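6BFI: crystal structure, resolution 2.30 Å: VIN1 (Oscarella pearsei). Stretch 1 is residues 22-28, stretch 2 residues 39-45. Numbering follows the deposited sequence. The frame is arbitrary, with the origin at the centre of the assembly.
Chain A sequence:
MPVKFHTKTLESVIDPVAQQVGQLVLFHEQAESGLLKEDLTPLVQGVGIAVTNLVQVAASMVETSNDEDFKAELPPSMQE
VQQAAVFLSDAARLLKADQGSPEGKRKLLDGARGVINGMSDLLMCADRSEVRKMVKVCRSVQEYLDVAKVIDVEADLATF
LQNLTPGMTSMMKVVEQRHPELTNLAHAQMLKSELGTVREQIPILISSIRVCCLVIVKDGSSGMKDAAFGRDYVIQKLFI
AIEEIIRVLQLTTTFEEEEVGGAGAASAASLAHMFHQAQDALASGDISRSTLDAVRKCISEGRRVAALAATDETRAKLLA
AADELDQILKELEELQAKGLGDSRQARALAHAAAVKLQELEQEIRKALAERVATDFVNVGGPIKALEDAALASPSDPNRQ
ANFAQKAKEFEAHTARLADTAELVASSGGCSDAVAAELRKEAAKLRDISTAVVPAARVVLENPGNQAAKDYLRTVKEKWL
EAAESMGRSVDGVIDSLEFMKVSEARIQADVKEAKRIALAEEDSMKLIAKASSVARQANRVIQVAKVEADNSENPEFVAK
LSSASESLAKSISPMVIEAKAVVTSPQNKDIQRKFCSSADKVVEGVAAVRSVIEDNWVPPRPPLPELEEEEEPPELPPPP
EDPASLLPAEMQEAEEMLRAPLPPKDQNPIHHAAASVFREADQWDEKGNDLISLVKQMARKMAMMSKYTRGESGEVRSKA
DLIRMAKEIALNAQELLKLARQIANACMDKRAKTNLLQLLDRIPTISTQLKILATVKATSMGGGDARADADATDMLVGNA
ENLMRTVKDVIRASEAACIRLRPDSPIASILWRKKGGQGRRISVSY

Stretch 1 22-28: GQLVLFH
Stretch 2 39-45: DLTPLVQ

Two neighbouring helices of one chain can meet through apolar packing, with no hydrogen bond between them, and this pair from VIN1 is a compact example. Residues 22-28 lie within a longer helix, phi/psi near -63/-40, carrying backbone hydrogen bonds such as His 28 N to Leu 24 O at 2.9 Å. The second helix, which takes in 41-45 and continues beyond, has a similar backbone and runs nearly antiparallel to it: the axes make 162° and approach to 10.4 Å. In register, the CA atoms of Leu 24 and Leu 40 are the nearest pair, 6.8 Å apart.

No hydrogen bond crosses the interface; 305 Å² is buried, mostly on apolar side chains. Leu 24 (m, t) contributes most. Its CA-to-CB bond points sideways, yet the end of the side chain comes nearer, so that Leu 24 CD2 lies 3.8 Å from Leu 40 CB and 3.7 Å from Leu 43 CD2, and Leu 24 CD1 meets Val 44 CG2 at 3.9 Å. The end of Leu 24 touches three partners. The CA-to-CB bonds of Leu 40 (m, t; phi/psi -82/0) and Leu 43 point toward the first helix. Leu 43 has an off-well chi1 of -138° with chi2 at 52°, and its CD2 also packs 3.9 Å from Gln 23 CB, using the aliphatic base of a polar residue at the margin.

Aromatic packing extends the contact. The CA-to-CB bond of Phe 27, chi1 -87° and chi2 -46°, points toward the second stretch; Phe 27 CB lies 3.6 Å from Leu 40 CD2. Leu 43 CD2 sits at the ring edge, near its plane, 4.3 Å from Phe 27 CD2.

Polar bonds instead organise the second helix's start. The CA-to-CB bond of Asp 39 (phi/psi -82/117, chi1 t) points away from the first stretch. Asp 39 OD1 accepts from Thr 41 OG1 at 3.0 Å, and a weak capping bond comes from Thr 41 N to Asp 39 OD1 at 3.4 Å. The CA-to-CB bond of Thr 41 (m) also points away, leaving the packing to hydrocarbon.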

# COMPACT_ATOMS: atom_id res chain seq x y z
N GLY A 22 12.35 -15.97 -29.73
CA GLY A 22 12.55 -17.10 -28.84
C GLY A 22 12.27 -18.43 -29.53
O GLY A 22 13.01 -19.40 -29.35
N GLN A 23 11.20 -18.47 -30.33
CA GLN A 23 10.92 -19.69 -31.08
C GLN A 23 12.00 -19.98 -32.12
O GLN A 23 12.26 -21.15 -32.42
CB GLN A 23 9.55 -19.61 -31.75
CG GLN A 23 8.39 -19.80 -30.78
CD GLN A 23 7.14 -20.29 -31.46
OE1 GLN A 23 7.00 -20.20 -32.68
NE2 GLN A 23 6.21 -20.84 -30.68
N LEU A 24 12.63 -18.94 -32.68
CA LEU A 24 13.76 -19.17 -33.58
C LEU A 24 14.91 -19.84 -32.84
O LEU A 24 15.52 -20.79 -33.36
CB LEU A 24 14.22 -17.85 -34.20
CG LEU A 24 13.37 -17.32 -35.35
CD1 LEU A 24 13.87 -15.95 -35.79
CD2 LEU A 24 13.38 -18.30 -36.51
N VAL A 25 15.22 -19.37 -31.63
CA VAL A 25 16.27 -20.01 -30.85
C VAL A 25 15.89 -21.45 -30.51
O VAL A 25 16.72 -22.37 -30.60
CB VAL A 25 16.57 -19.19 -29.58
CG1 VAL A 25 17.59 -19.91 -28.71
CG2 VAL A 25 17.06 -17.80 -29.96
N LEU A 26 14.63 -21.67 -30.14
CA LEU A 26 14.18 -23.02 -29.79
C LEU A 26 14.29 -23.97 -30.98
O LEU A 26 14.67 -25.14 -30.81
CB LEU A 26 12.74 -22.98 -29.27
CG LEU A 26 12.44 -22.20 -27.99
CD1 LEU A 26 10.94 -22.15 -27.73
CD2 LEU A 26 13.17 -22.81 -26.80
N PHE A 27 13.94 -23.50 -32.18
CA PHE A 27 14.09 -24.33 -33.37
C PHE A 27 15.56 -24.61 -33.67
O PHE A 27 15.92 -25.74 -34.03
CB PHE A 27 13.43 -23.65 -34.57
CG PHE A 27 11.96 -23.94 -34.71
CD1 PHE A 27 11.48 -25.23 -34.58
CD2 PHE A 27 11.06 -22.92 -34.97
CE1 PHE A 27 10.13 -25.50 -34.72
CE2 PHE A 27 9.71 -23.18 -35.10
CZ PHE A 27 9.25 -24.47 -34.97
N HIS A 28 16.41 -23.59 -33.55
CA HIS A 28 17.83 -23.80 -33.80
C HIS A 28 18.41 -24.84 -32.86
O HIS A 28 19.22 -25.68 -33.28
CB HIS A 28 18.60 -22.49 -33.66
CG HIS A 28 20.08 -22.65 -33.81
ND1 HIS A 28 20.67 -23.10 -34.98
CD2 HIS A 28 21.09 -22.44 -32.94
CE1 HIS A 28 21.98 -23.14 -34.82
NE2 HIS A 28 22.26 -22.75 -33.59
N ASP A 39 12.96 -25.28 -41.16
CA ASP A 39 13.30 -24.14 -41.99
C ASP A 39 12.82 -22.86 -41.31
O ASP A 39 11.62 -22.67 -41.12
CB ASP A 39 12.68 -24.28 -43.38
CG ASP A 39 13.05 -23.14 -44.31
OD1 ASP A 39 14.13 -22.54 -44.12
OD2 ASP A 39 12.26 -22.84 -45.23
N LEU A 40 13.76 -21.99 -40.96
CA LEU A 40 13.46 -20.77 -40.22
C LEU A 40 12.99 -19.63 -41.12
O LEU A 40 12.70 -18.54 -40.60
CB LEU A 40 14.69 -20.32 -39.43
CG LEU A 40 15.35 -21.43 -38.61
CD1 LEU A 40 16.62 -20.93 -37.94
CD2 LEU A 40 14.38 -21.97 -37.59
N THR A 41 12.89 -19.85 -42.43
CA THR A 41 12.54 -18.77 -43.35
C THR A 41 11.19 -18.13 -43.06
O THR A 41 11.12 -16.89 -43.07
CB THR A 41 12.62 -19.29 -44.79
OG1 THR A 41 13.96 -19.69 -45.09
CG2 THR A 41 12.19 -18.21 -45.77
N PRO A 42 10.10 -18.87 -42.82
CA PRO A 42 8.82 -18.18 -42.57
C PRO A 42 8.84 -17.30 -41.33
O PRO A 42 8.37 -16.15 -41.37
CB PRO A 42 7.82 -19.34 -42.44
CG PRO A 42 8.65 -20.52 -42.07
CD PRO A 42 9.93 -20.34 -42.81
N LEU A 43 9.36 -17.81 -40.21
CA LEU A 43 9.41 -17.03 -38.98
C LEU A 43 10.27 -15.77 -39.16
O LEU A 43 9.90 -14.68 -38.70
CB LEU A 43 9.95 -17.89 -37.84
CG LEU A 43 9.28 -17.78 -36.47
CD1 LEU A 43 7.78 -17.97 -36.60
CD2 LEU A 43 9.87 -18.82 -35.52
N VAL A 44 11.41 -15.91 -39.84
CA VAL A 44 12.27 -14.76 -40.10
C VAL A 44 11.56 -13.76 -41.00
O VAL A 44 11.71 -12.54 -40.83
CB VAL A 44 13.60 -15.23 -40.71
CG1 VAL A 44 14.40 -14.05 -41.24
CG2 VAL A 44 14.42 -15.99 -39.67
N GLN A 45 10.77 -14.24 -41.96
CA GLN A 45 9.99 -13.34 -42.80
C GLN A 45 8.96 -12.57 -41.97
O GLN A 45 8.74 -11.38 -42.18
CB GLN A 45 9.30 -14.11 -43.92
CG GLN A 45 10.21 -14.45 -45.09
CD GLN A 45 9.48 -15.17 -46.21
OE1 GLN A 45 8.45 -15.81 -45.98
NE2 GLN A 45 10.00 -15.05 -47.42